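Local coordinates for N-acetylmuramoyl-L-alanine amidase AmiD (Escherichia coli, PDB 3D2Y), which hydrolyses, with one bound zinc ion, the amide link between N-acetylmuramoyl residues and L-amino acids in cell-wall glycopeptides, at residues A[37-41]-A[106-110]; A[54-60]-A[72-78]; A[117-122]-A[160-166]; A[148-153]-A[229-233]. All blocks are in the same frame, centred on the assembly; numbering follows the deposited sequence.

Interaction 1: residues A[37-41]-A[106-110]; sequences TADDF and ENRGW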
# COMPACT_ATOMS: atom_id res chain seq x y z
N THR A 37 -8.42 -1.99 10.06
CA THR A 37 -8.60 -3.11 11.00
C THR A 37 -9.97 -3.76 10.84
O THR A 37 -10.14 -4.94 11.13
CB THR A 37 -8.45 -2.65 12.48
OG1 THR A 37 -9.45 -1.68 12.86
CG2 THR A 37 -7.13 -2.08 12.74
N ALA A 38 -10.92 -2.96 10.37
CA ALA A 38 -12.35 -3.31 10.44
C ALA A 38 -12.81 -3.76 11.81
O ALA A 38 -13.58 -4.70 11.91
CB ALA A 38 -12.73 -4.39 9.36
N ASP A 39 -12.35 -3.07 12.87
CA ASP A 39 -12.66 -3.45 14.25
C ASP A 39 -12.09 -2.37 15.19
O ASP A 39 -11.26 -1.54 14.76
CB ASP A 39 -12.06 -4.84 14.57
CG ASP A 39 -12.84 -5.61 15.64
OD1 ASP A 39 -13.80 -5.07 16.25
OD2 ASP A 39 -12.47 -6.79 15.90
N ASP A 40 -12.54 -2.37 16.44
CA ASP A 40 -12.20 -1.36 17.44
C ASP A 40 -10.79 -1.56 17.95
O ASP A 40 -10.20 -2.60 17.71
CB ASP A 40 -13.19 -1.42 18.61
CG ASP A 40 -13.11 -2.74 19.35
OD1 ASP A 40 -12.21 -2.89 20.18
OD2 ASP A 40 -13.95 -3.62 19.11
N PHE A 41 -10.26 -0.59 18.70
CA PHE A 41 -8.85 -0.70 19.05
C PHE A 41 -8.48 -1.96 19.84
O PHE A 41 -7.54 -2.70 19.47
CB PHE A 41 -8.39 0.54 19.83
CG PHE A 41 -6.91 0.53 20.10
CD1 PHE A 41 -6.02 0.84 19.08
CD2 PHE A 41 -6.42 0.16 21.33
CE1 PHE A 41 -4.64 0.83 19.30
CE2 PHE A 41 -5.04 0.13 21.54
CZ PHE A 41 -4.17 0.46 20.52
N GLU A 106 -6.95 1.80 12.64
CA GLU A 106 -8.24 1.48 13.24
C GLU A 106 -9.29 2.24 12.45
O GLU A 106 -9.32 3.47 12.47
CB GLU A 106 -8.31 1.85 14.71
CG GLU A 106 -9.69 1.55 15.35
CD GLU A 106 -10.00 2.32 16.65
OE1 GLU A 106 -11.17 2.28 17.06
OE2 GLU A 106 -9.10 2.92 17.26
N ASN A 107 -10.13 1.51 11.75
CA ASN A 107 -11.17 2.12 10.92
C ASN A 107 -12.14 1.00 10.61
O ASN A 107 -11.71 -0.14 10.46
CB ASN A 107 -10.52 2.73 9.65
CG ASN A 107 -11.56 3.18 8.61
OD1 ASN A 107 -12.09 2.36 7.83
ND2 ASN A 107 -11.89 4.49 8.61
N ARG A 108 -13.44 1.30 10.53
CA ARG A 108 -14.47 0.27 10.40
C ARG A 108 -14.53 -0.46 9.05
O ARG A 108 -15.18 -1.53 8.94
CB ARG A 108 -15.85 0.88 10.75
CG ARG A 108 -17.05 0.05 10.32
CD ARG A 108 -18.34 0.94 10.23
NE ARG A 108 -18.11 2.22 10.91
CZ ARG A 108 -18.32 3.43 10.40
NH1 ARG A 108 -18.85 3.60 9.19
NH2 ARG A 108 -18.02 4.49 11.14
N GLY A 109 -13.86 0.09 8.04
CA GLY A 109 -13.98 -0.41 6.66
C GLY A 109 -15.36 -0.18 6.06
O GLY A 109 -15.97 0.89 6.28
N TRP A 110 -15.84 -1.18 5.31
CA TRP A 110 -17.15 -1.13 4.66
C TRP A 110 -18.26 -1.85 5.40
O TRP A 110 -18.04 -2.85 6.10
CB TRP A 110 -17.11 -1.62 3.20
CG TRP A 110 -16.68 -3.04 3.04
CD1 TRP A 110 -15.43 -3.47 2.70
CD2 TRP A 110 -17.49 -4.21 3.14
NE1 TRP A 110 -15.40 -4.83 2.63
CE2 TRP A 110 -16.65 -5.32 2.88
CE3 TRP A 110 -18.85 -4.44 3.44
CZ2 TRP A 110 -17.12 -6.64 2.91
CZ3 TRP A 110 -19.31 -5.76 3.47
CH2 TRP A 110 -18.45 -6.84 3.20
O HOH W 1 -11.65 1.47 19.79
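Thr37 and Glu106 meet where two loops leave the ends of strands 31-36 and 100-105, and here the packing is tight. Thr37 OG1 lies 3.4 Å from Glu106 CA, while Thr37 CG2 rests against the same backbone at 3.8 Å from that CA. Placing OG1 between the backbone N and the carbonyl carbon (chi1 62°) lets it work twice: it donates to Asp39 O at 2.6 Å, and it accepts a weak bond from Asn107 N. Beside it, Ala38 N reaches Asn107 O at 2.9 Å, but the angle at hydrogen, 122°, marks this bond too as weak. Asn107 OD1 closes an Asx turn on Gly109 N. The other end is looser and watery. The extended Glu106 side chain crosses that of Phe41 at about a right angle; its OE2 lies 3.6 Å from Phe41 CB and accepts from Ala61 N, whereas OE1 accepts from a water that bridges to Phe41 N. Were the carboxylate lost to an alanine, Ala61 N and this water would probably be left without their acceptor. The loop carrying substrate-binding Thr37 is thus probably held by several weak polar contacts through OG1 and the backbone, with a hydrated carboxylate at its outer end.

Interaction 2: residues A[54-60]-A[72-78]; sequences SSHYLVP and IWQLVPE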
# COMPACT_ATOMS: atom_id res chain seq x y z
N SER A 54 -0.54 -10.42 12.20
CA SER A 54 0.04 -9.28 12.91
C SER A 54 0.36 -8.12 11.96
O SER A 54 0.26 -8.24 10.73
CB SER A 54 1.32 -9.70 13.64
OG SER A 54 2.34 -10.05 12.69
N SER A 55 0.74 -6.98 12.53
CA SER A 55 1.29 -5.88 11.72
C SER A 55 2.37 -5.22 12.54
O SER A 55 2.44 -5.41 13.77
CB SER A 55 0.21 -4.86 11.34
OG SER A 55 -0.37 -4.30 12.52
N HIS A 56 3.22 -4.42 11.89
CA HIS A 56 4.27 -3.70 12.62
C HIS A 56 3.74 -2.55 13.44
O HIS A 56 4.18 -2.35 14.57
CB HIS A 56 5.35 -3.20 11.69
CG HIS A 56 6.01 -4.28 10.91
ND1 HIS A 56 5.55 -4.72 9.68
CD2 HIS A 56 7.11 -5.03 11.20
CE1 HIS A 56 6.34 -5.68 9.25
NE2 HIS A 56 7.29 -5.89 10.15
N TYR A 57 2.76 -1.83 12.89
CA TYR A 57 2.15 -0.72 13.61
C TYR A 57 0.62 -0.79 13.62
O TYR A 57 -0.03 -1.32 12.70
CB TYR A 57 2.64 0.61 13.01
CG TYR A 57 4.13 0.78 13.01
CD1 TYR A 57 4.78 1.29 14.13
CD2 TYR A 57 4.89 0.44 11.90
CE1 TYR A 57 6.16 1.46 14.15
CE2 TYR A 57 6.29 0.59 11.89
CZ TYR A 57 6.89 1.11 13.04
OH TYR A 57 8.23 1.32 13.16
N LEU A 58 0.06 -0.31 14.71
CA LEU A 58 -1.38 -0.13 14.86
C LEU A 58 -1.67 1.32 15.30
O LEU A 58 -1.24 1.74 16.40
CB LEU A 58 -1.96 -1.16 15.85
CG LEU A 58 -3.45 -1.07 16.25
CD1 LEU A 58 -4.42 -1.27 15.05
CD2 LEU A 58 -3.75 -2.11 17.33
N VAL A 59 -2.38 2.07 14.45
CA VAL A 59 -2.70 3.47 14.71
C VAL A 59 -4.17 3.59 15.15
O VAL A 59 -5.05 3.24 14.38
CB VAL A 59 -2.47 4.38 13.47
CG1 VAL A 59 -2.57 5.88 13.91
CG2 VAL A 59 -1.05 4.09 12.83
N PRO A 60 -4.44 4.07 16.40
CA PRO A 60 -5.86 4.24 16.76
C PRO A 60 -6.56 5.25 15.82
O PRO A 60 -5.92 6.05 15.16
CB PRO A 60 -5.79 4.80 18.20
CG PRO A 60 -4.46 4.50 18.70
CD PRO A 60 -3.55 4.51 17.49
N ILE A 72 1.36 5.76 18.87
CA ILE A 72 1.09 4.67 17.94
C ILE A 72 1.69 3.38 18.52
O ILE A 72 2.74 3.43 19.16
CB ILE A 72 1.76 4.99 16.56
CG1 ILE A 72 1.14 6.23 15.91
CG2 ILE A 72 1.68 3.80 15.59
CD1 ILE A 72 1.97 6.78 14.71
N TRP A 73 1.03 2.23 18.30
CA TRP A 73 1.47 0.96 18.88
C TRP A 73 2.36 0.23 17.89
O TRP A 73 2.01 0.15 16.72
CB TRP A 73 0.26 0.10 19.29
CG TRP A 73 -0.18 0.36 20.72
CD1 TRP A 73 0.02 -0.45 21.79
CD2 TRP A 73 -0.84 1.53 21.22
NE1 TRP A 73 -0.51 0.10 22.92
CE2 TRP A 73 -1.06 1.32 22.60
CE3 TRP A 73 -1.32 2.71 20.63
CZ2 TRP A 73 -1.68 2.27 23.43
CZ3 TRP A 73 -1.95 3.67 21.45
CH2 TRP A 73 -2.12 3.43 22.84
N GLN A 74 3.55 -0.19 18.33
CA GLN A 74 4.42 -1.04 17.49
C GLN A 74 4.41 -2.44 18.06
O GLN A 74 4.67 -2.66 19.25
CB GLN A 74 5.84 -0.46 17.29
CG GLN A 74 6.78 -1.42 16.47
CD GLN A 74 8.17 -0.91 16.19
OE1 GLN A 74 8.86 -1.45 15.30
NE2 GLN A 74 8.60 0.09 16.92
N LEU A 75 4.06 -3.40 17.20
CA LEU A 75 3.79 -4.75 17.63
C LEU A 75 4.89 -5.71 17.23
O LEU A 75 5.01 -6.78 17.80
CB LEU A 75 2.45 -5.23 17.05
CG LEU A 75 1.21 -4.39 17.34
CD1 LEU A 75 0.02 -4.98 16.63
CD2 LEU A 75 0.91 -4.31 18.87
N VAL A 76 5.68 -5.34 16.22
CA VAL A 76 6.65 -6.24 15.60
C VAL A 76 7.85 -5.40 15.19
O VAL A 76 7.66 -4.36 14.56
CB VAL A 76 6.11 -7.01 14.34
CG1 VAL A 76 7.26 -7.84 13.62
CG2 VAL A 76 4.91 -7.91 14.69
N PRO A 77 9.08 -5.80 15.62
CA PRO A 77 10.31 -5.09 15.19
C PRO A 77 10.36 -5.09 13.65
O PRO A 77 10.00 -6.09 13.03
CB PRO A 77 11.45 -5.93 15.78
CG PRO A 77 10.84 -6.66 16.95
CD PRO A 77 9.41 -6.96 16.48
N GLU A 78 10.79 -3.97 13.08
CA GLU A 78 10.75 -3.75 11.63
C GLU A 78 11.68 -4.73 10.95
O GLU A 78 11.46 -5.06 9.80
CB GLU A 78 11.19 -2.31 11.26
CG GLU A 78 10.22 -1.18 11.64
CD GLU A 78 10.63 0.21 11.07
OE1 GLU A 78 11.79 0.36 10.63
OE2 GLU A 78 9.78 1.12 11.07
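Tyr57 and Gln74, together with Leu58 and Trp73, pair strands 57-59 and 73-74 antiparallel at one end of the five-stranded mixed sheet. The backbone bonds come first. Leu58 and Trp73 form the hydrogen-bonded pair, Leu58 N reaching Trp73 O at 2.8 Å with 168° at hydrogen, and Trp73 N returning to Leu58 O. Beyond the non-hydrogen-bonded pair of Tyr57 and Gln74, Leu75 N continues the pattern to His56 O at 2.8 Å. CA-H...O contacts from Tyr57 CA to Trp73 O and from Gln74 CA to His56 O lie between these bonds.

Among side-chain polar contacts, Tyr57 OH donates to Glu78 OE2 at 2.6 Å. With CG anti to the carbonyl carbon (chi1 -57°), the phenol extends alongside Gln74 to meet that oxygen in its own ring plane, on the anti side of a carboxylate turned 84° from the ring. Arg140 forms a salt bridge with the same oxygen. His56 turns its edge to two carbonyls, CD2 lying 3.5 Å from Val76 O; its nitrogens bond Gly102 N and Glu80 O.

Apolar contacts complete the join: Val59 CG2 meets Ile72 CG2 at 3.9 Å, and Pro60 CG approaches Trp73 CZ3 at 3.8 Å. The chemistry implies an edge strand fixed by straight backbone bonds, with a buried phenol probably helping to hold the carboxylate that faces Arg140.

Interaction 3: residues A[117-122]-A[160-166]; sequences KYFAPF and DDPGPLF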
# COMPACT_ATOMS: atom_id res chain seq x y z
N LYS A 117 -22.34 -0.96 -0.49
CA LYS A 117 -21.14 -1.04 0.34
C LYS A 117 -20.65 0.39 0.61
O LYS A 117 -20.23 1.09 -0.32
CB LYS A 117 -20.09 -1.87 -0.40
CG LYS A 117 -19.34 -2.81 0.49
CD LYS A 117 -18.08 -3.35 -0.17
CE LYS A 117 -18.14 -4.86 -0.31
NZ LYS A 117 -16.79 -5.51 -0.34
N TYR A 118 -20.77 0.84 1.87
CA TYR A 118 -20.42 2.21 2.26
C TYR A 118 -19.16 2.09 3.10
O TYR A 118 -19.11 1.26 4.01
CB TYR A 118 -21.52 2.87 3.11
CG TYR A 118 -22.65 3.59 2.37
CD1 TYR A 118 -22.53 4.92 1.96
CD2 TYR A 118 -23.87 2.94 2.12
CE1 TYR A 118 -23.60 5.59 1.29
CE2 TYR A 118 -24.92 3.58 1.46
CZ TYR A 118 -24.79 4.90 1.05
OH TYR A 118 -25.86 5.50 0.39
N PHE A 119 -18.15 2.91 2.81
CA PHE A 119 -16.90 2.88 3.57
C PHE A 119 -16.91 3.98 4.65
O PHE A 119 -17.73 4.88 4.57
CB PHE A 119 -15.70 3.05 2.64
CG PHE A 119 -15.36 1.81 1.84
CD1 PHE A 119 -14.37 0.93 2.27
CD2 PHE A 119 -15.99 1.54 0.63
CE1 PHE A 119 -14.02 -0.21 1.53
CE2 PHE A 119 -15.68 0.40 -0.11
CZ PHE A 119 -14.67 -0.46 0.30
N ALA A 120 -16.00 3.92 5.62
CA ALA A 120 -15.96 4.86 6.76
C ALA A 120 -14.86 5.89 6.54
O ALA A 120 -13.76 5.52 6.17
CB ALA A 120 -15.66 4.09 8.02
N PRO A 121 -15.15 7.18 6.76
CA PRO A 121 -14.12 8.20 6.60
C PRO A 121 -12.96 8.03 7.60
O PRO A 121 -13.17 7.53 8.70
CB PRO A 121 -14.89 9.51 6.88
CG PRO A 121 -16.32 9.16 6.56
CD PRO A 121 -16.46 7.78 7.09
N PHE A 122 -11.76 8.43 7.21
CA PHE A 122 -10.63 8.40 8.15
C PHE A 122 -10.54 9.68 8.99
O PHE A 122 -10.50 10.82 8.46
CB PHE A 122 -9.34 8.16 7.38
CG PHE A 122 -9.23 6.75 6.80
CD1 PHE A 122 -9.89 6.42 5.61
CD2 PHE A 122 -8.54 5.75 7.49
CE1 PHE A 122 -9.84 5.11 5.05
CE2 PHE A 122 -8.50 4.45 6.96
CZ PHE A 122 -9.16 4.14 5.73
N ASP A 160 -10.02 -5.18 0.11
CA ASP A 160 -10.36 -3.82 -0.32
C ASP A 160 -9.57 -2.74 0.42
O ASP A 160 -9.57 -1.56 -0.00
CB ASP A 160 -11.86 -3.59 -0.04
CG ASP A 160 -12.75 -4.24 -1.07
OD1 ASP A 160 -12.23 -4.71 -2.09
OD2 ASP A 160 -13.98 -4.30 -0.87
N ASP A 161 -8.98 -3.10 1.56
CA ASP A 161 -8.38 -2.11 2.45
C ASP A 161 -7.14 -1.42 1.92
O ASP A 161 -6.37 -2.04 1.15
CB ASP A 161 -8.22 -2.68 3.89
CG ASP A 161 -7.22 -3.82 3.98
OD1 ASP A 161 -6.23 -3.65 4.74
OD2 ASP A 161 -7.40 -4.86 3.30
N PRO A 162 -6.95 -0.11 2.27
CA PRO A 162 -7.80 0.73 3.14
C PRO A 162 -8.97 1.45 2.48
O PRO A 162 -9.59 2.28 3.13
CB PRO A 162 -6.81 1.78 3.66
CG PRO A 162 -5.91 1.98 2.48
CD PRO A 162 -5.78 0.64 1.80
N GLY A 163 -9.25 1.15 1.21
CA GLY A 163 -10.51 1.58 0.61
C GLY A 163 -10.52 2.96 -0.01
O GLY A 163 -9.55 3.74 0.10
N PRO A 164 -11.63 3.29 -0.69
CA PRO A 164 -11.73 4.48 -1.53
C PRO A 164 -11.82 5.81 -0.73
O PRO A 164 -11.71 6.89 -1.33
CB PRO A 164 -12.97 4.20 -2.36
CG PRO A 164 -13.87 3.44 -1.36
CD PRO A 164 -12.87 2.49 -0.71
N LEU A 165 -12.02 5.74 0.59
CA LEU A 165 -12.06 6.96 1.44
C LEU A 165 -10.67 7.28 2.02
O LEU A 165 -10.46 8.35 2.63
CB LEU A 165 -13.14 6.85 2.51
CG LEU A 165 -14.60 6.89 1.98
CD1 LEU A 165 -15.55 6.96 3.11
CD2 LEU A 165 -14.86 8.09 1.07
N PHE A 166 -9.73 6.38 1.81
CA PHE A 166 -8.34 6.62 2.23
C PHE A 166 -7.70 7.76 1.41
O PHE A 166 -7.70 7.68 0.19
CB PHE A 166 -7.45 5.36 2.19
CG PHE A 166 -6.12 5.58 2.84
CD1 PHE A 166 -4.98 5.81 2.07
CD2 PHE A 166 -6.04 5.66 4.23
CE1 PHE A 166 -3.74 6.09 2.73
CE2 PHE A 166 -4.85 5.93 4.87
CZ PHE A 166 -3.68 6.13 4.11
O HOH W 2 -15.72 -5.22 -2.69
O HOH W 3 -11.48 9.78 4.73
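Phe119 and Phe122 both carry CG anti to the carbonyl carbon (chi1 -76° and -70°), which sends their rings against the loop 160-166. Pro164 CD sits over the centre of the Phe119 ring, 3.3 Å from its centroid and just 4° off the normal: a CH-pi contact. Leu165 CD1 packs at 3.9 Å from Phe119 CB. On Phe122, one face receives the edge of Phe166 in a T-shaped pair, centroids 5.1 Å apart, while Pro162 O meets the ring edge at 3.2 Å from Phe122 CZ. The backbone angles of Gly163 call for glycine, and a CB there would also clash with Phe119. A type I turn from Gly163 to Phe166 and the cis peptide before Pro162 shape the loop; a water joins Leu165 O to Phe122 N. At the far end, Lys117 NZ bonds Asp160 OD2 at 3.1 Å in a salt bridge that a second water also spans, and Arg225 engages the other oxygen, OD1. Without the Phe119 ring, as with an alanine here, Pro164 CD is likely to lose its aromatic face and a gap to open beside it. Asp161 follows Asp160 directly, consistent with aromatic packing and salt bridges helping to hold the backbone next to this zinc ligand.

Interaction 4: residues A[148-153]-A[229-233]; sequences VVAHAD and AFQMH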
# COMPACT_ATOMS: atom_id res chain seq x y z
N VAL A 148 4.50 2.49 -1.81
CA VAL A 148 3.56 2.72 -0.70
C VAL A 148 2.16 2.31 -1.22
O VAL A 148 1.61 2.95 -2.10
CB VAL A 148 3.56 4.23 -0.26
CG1 VAL A 148 2.71 4.38 0.99
CG2 VAL A 148 5.00 4.71 -0.04
N VAL A 149 1.60 1.22 -0.71
CA VAL A 149 0.48 0.57 -1.39
C VAL A 149 -0.61 0.24 -0.42
O VAL A 149 -0.39 0.19 0.82
CB VAL A 149 0.89 -0.75 -2.12
CG1 VAL A 149 1.87 -0.46 -3.30
CG2 VAL A 149 1.53 -1.77 -1.07
N ALA A 150 -1.77 0.03 -1.00
CA ALA A 150 -2.91 -0.55 -0.32
C ALA A 150 -2.75 -2.05 -0.27
O ALA A 150 -2.20 -2.66 -1.18
CB ALA A 150 -4.21 -0.22 -1.11
N HIS A 151 -3.28 -2.66 0.77
CA HIS A 151 -3.38 -4.12 0.76
C HIS A 151 -4.15 -4.60 -0.49
O HIS A 151 -3.85 -5.66 -1.08
CB HIS A 151 -4.15 -4.51 1.98
CG HIS A 151 -4.04 -5.96 2.36
ND1 HIS A 151 -4.83 -6.53 3.33
CD2 HIS A 151 -3.22 -6.95 1.92
CE1 HIS A 151 -4.49 -7.79 3.50
NE2 HIS A 151 -3.53 -8.07 2.64
N ALA A 152 -5.19 -3.85 -0.87
CA ALA A 152 -6.00 -4.24 -2.06
C ALA A 152 -5.12 -4.25 -3.28
O ALA A 152 -5.36 -5.01 -4.23
CB ALA A 152 -7.20 -3.27 -2.26
N ASP A 153 -4.10 -3.39 -3.30
CA ASP A 153 -3.21 -3.32 -4.45
C ASP A 153 -2.45 -4.64 -4.61
O ASP A 153 -2.13 -5.05 -5.74
CB ASP A 153 -2.20 -2.17 -4.33
CG ASP A 153 -2.85 -0.78 -4.37
OD1 ASP A 153 -3.93 -0.61 -4.98
OD2 ASP A 153 -2.27 0.16 -3.80
N ALA A 229 -9.57 -2.27 -7.51
CA ALA A 229 -8.46 -2.02 -6.58
C ALA A 229 -7.64 -0.76 -6.99
O ALA A 229 -7.32 0.10 -6.15
CB ALA A 229 -7.57 -3.25 -6.48
N PHE A 230 -7.37 -0.64 -8.28
CA PHE A 230 -6.59 0.47 -8.82
C PHE A 230 -7.36 1.80 -8.65
O PHE A 230 -6.79 2.85 -8.25
CB PHE A 230 -6.28 0.19 -10.30
CG PHE A 230 -5.57 1.31 -11.00
CD1 PHE A 230 -4.24 1.60 -10.70
CD2 PHE A 230 -6.23 2.07 -11.99
CE1 PHE A 230 -3.58 2.65 -11.35
CE2 PHE A 230 -5.58 3.13 -12.65
CZ PHE A 230 -4.25 3.41 -12.31
N GLN A 231 -8.66 1.73 -8.94
CA GLN A 231 -9.53 2.91 -8.86
C GLN A 231 -9.72 3.36 -7.42
O GLN A 231 -9.73 4.58 -7.14
CB GLN A 231 -10.89 2.65 -9.53
CG GLN A 231 -10.77 2.47 -11.06
CD GLN A 231 -12.04 1.91 -11.71
OE1 GLN A 231 -12.76 1.13 -11.10
NE2 GLN A 231 -12.27 2.27 -12.97
N MET A 232 -9.91 2.41 -6.51
CA MET A 232 -10.00 2.74 -5.07
C MET A 232 -8.81 3.55 -4.59
O MET A 232 -8.98 4.43 -3.76
CB MET A 232 -10.20 1.51 -4.18
CG MET A 232 -11.56 0.87 -4.30
SD MET A 232 -11.82 -0.38 -3.03
CE MET A 232 -10.81 -1.73 -3.59
N HIS A 233 -7.63 3.29 -5.16
CA HIS A 233 -6.40 4.00 -4.81
C HIS A 233 -6.27 5.33 -5.62
O HIS A 233 -5.98 6.40 -5.05
CB HIS A 233 -5.21 3.04 -5.04
CG HIS A 233 -3.88 3.53 -4.53
ND1 HIS A 233 -2.87 2.67 -4.13
CD2 HIS A 233 -3.37 4.79 -4.42
CE1 HIS A 233 -1.81 3.38 -3.78
NE2 HIS A 233 -2.08 4.66 -3.96
O HOH W 4 -6.46 -0.18 -3.81
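Asp153 OD2 is gripped by two donors, one from each side of the contact. His233 ND1 gives the shorter bond, 2.6 Å with 151° at hydrogen; it arrives on the syn lone pair of OD2, and the oxygen lies in the imidazole plane. Ring and carboxylate are nearly coplanar. Ala150 N supplies the second bond to OD2, at 2.8 Å, coming from above the carboxylate plane. The other oxygen, OD1, accepts a hydrogen bond from a water at 2.8 Å, and that water also donates to Ala229 O; Tyr212 OH is a further partner of OD1. This buried His-carboxylate bond links the outermost strand 148-150, and the short helix that follows it, to helix 220-234; the short segment axes approach to 9.7 Å, their N-to-C directions 119° apart. His151, a ligand of the catalytic zinc, lies between Ala150 and Ala152 but makes no contact with 229-233. For His233, CG anti to the backbone N (chi1 -171°) carries the ring towards the strand, where its edge faces Val148 O, 3.8 Å from His233 CE1; Trp168 stacks on this ring. Beside the polar pair, Ala152 CB meets Ala229 CB at 4.2 Å and Met232 CE at 4.1 Å.

How the interactions relate
Interactions 2 and 4 involve the two outermost strands of the mixed sheet, 73-74 and 148-150, and their centres lie about 20 Å apart. Interaction 1 joins loops that leave the adjacent inner strands 31-36 and 100-105. Along the chain, interaction 2 is nested within the loop closed by interaction 1, whereas interactions 3 and 4 follow with alternating segments. Interaction 1 touches both 2, through Glu106 N and Val59 O, and 3, through Asn107 ND2 and Ala120 O. Interactions 3 and 4, centres about 11 Å apart, meet where Asp161 bonds His151 and Ala152. The zinc ligands Asp161 and His151 therefore sit where these two contacts join, while interaction 1 contributes substrate-binding Thr37.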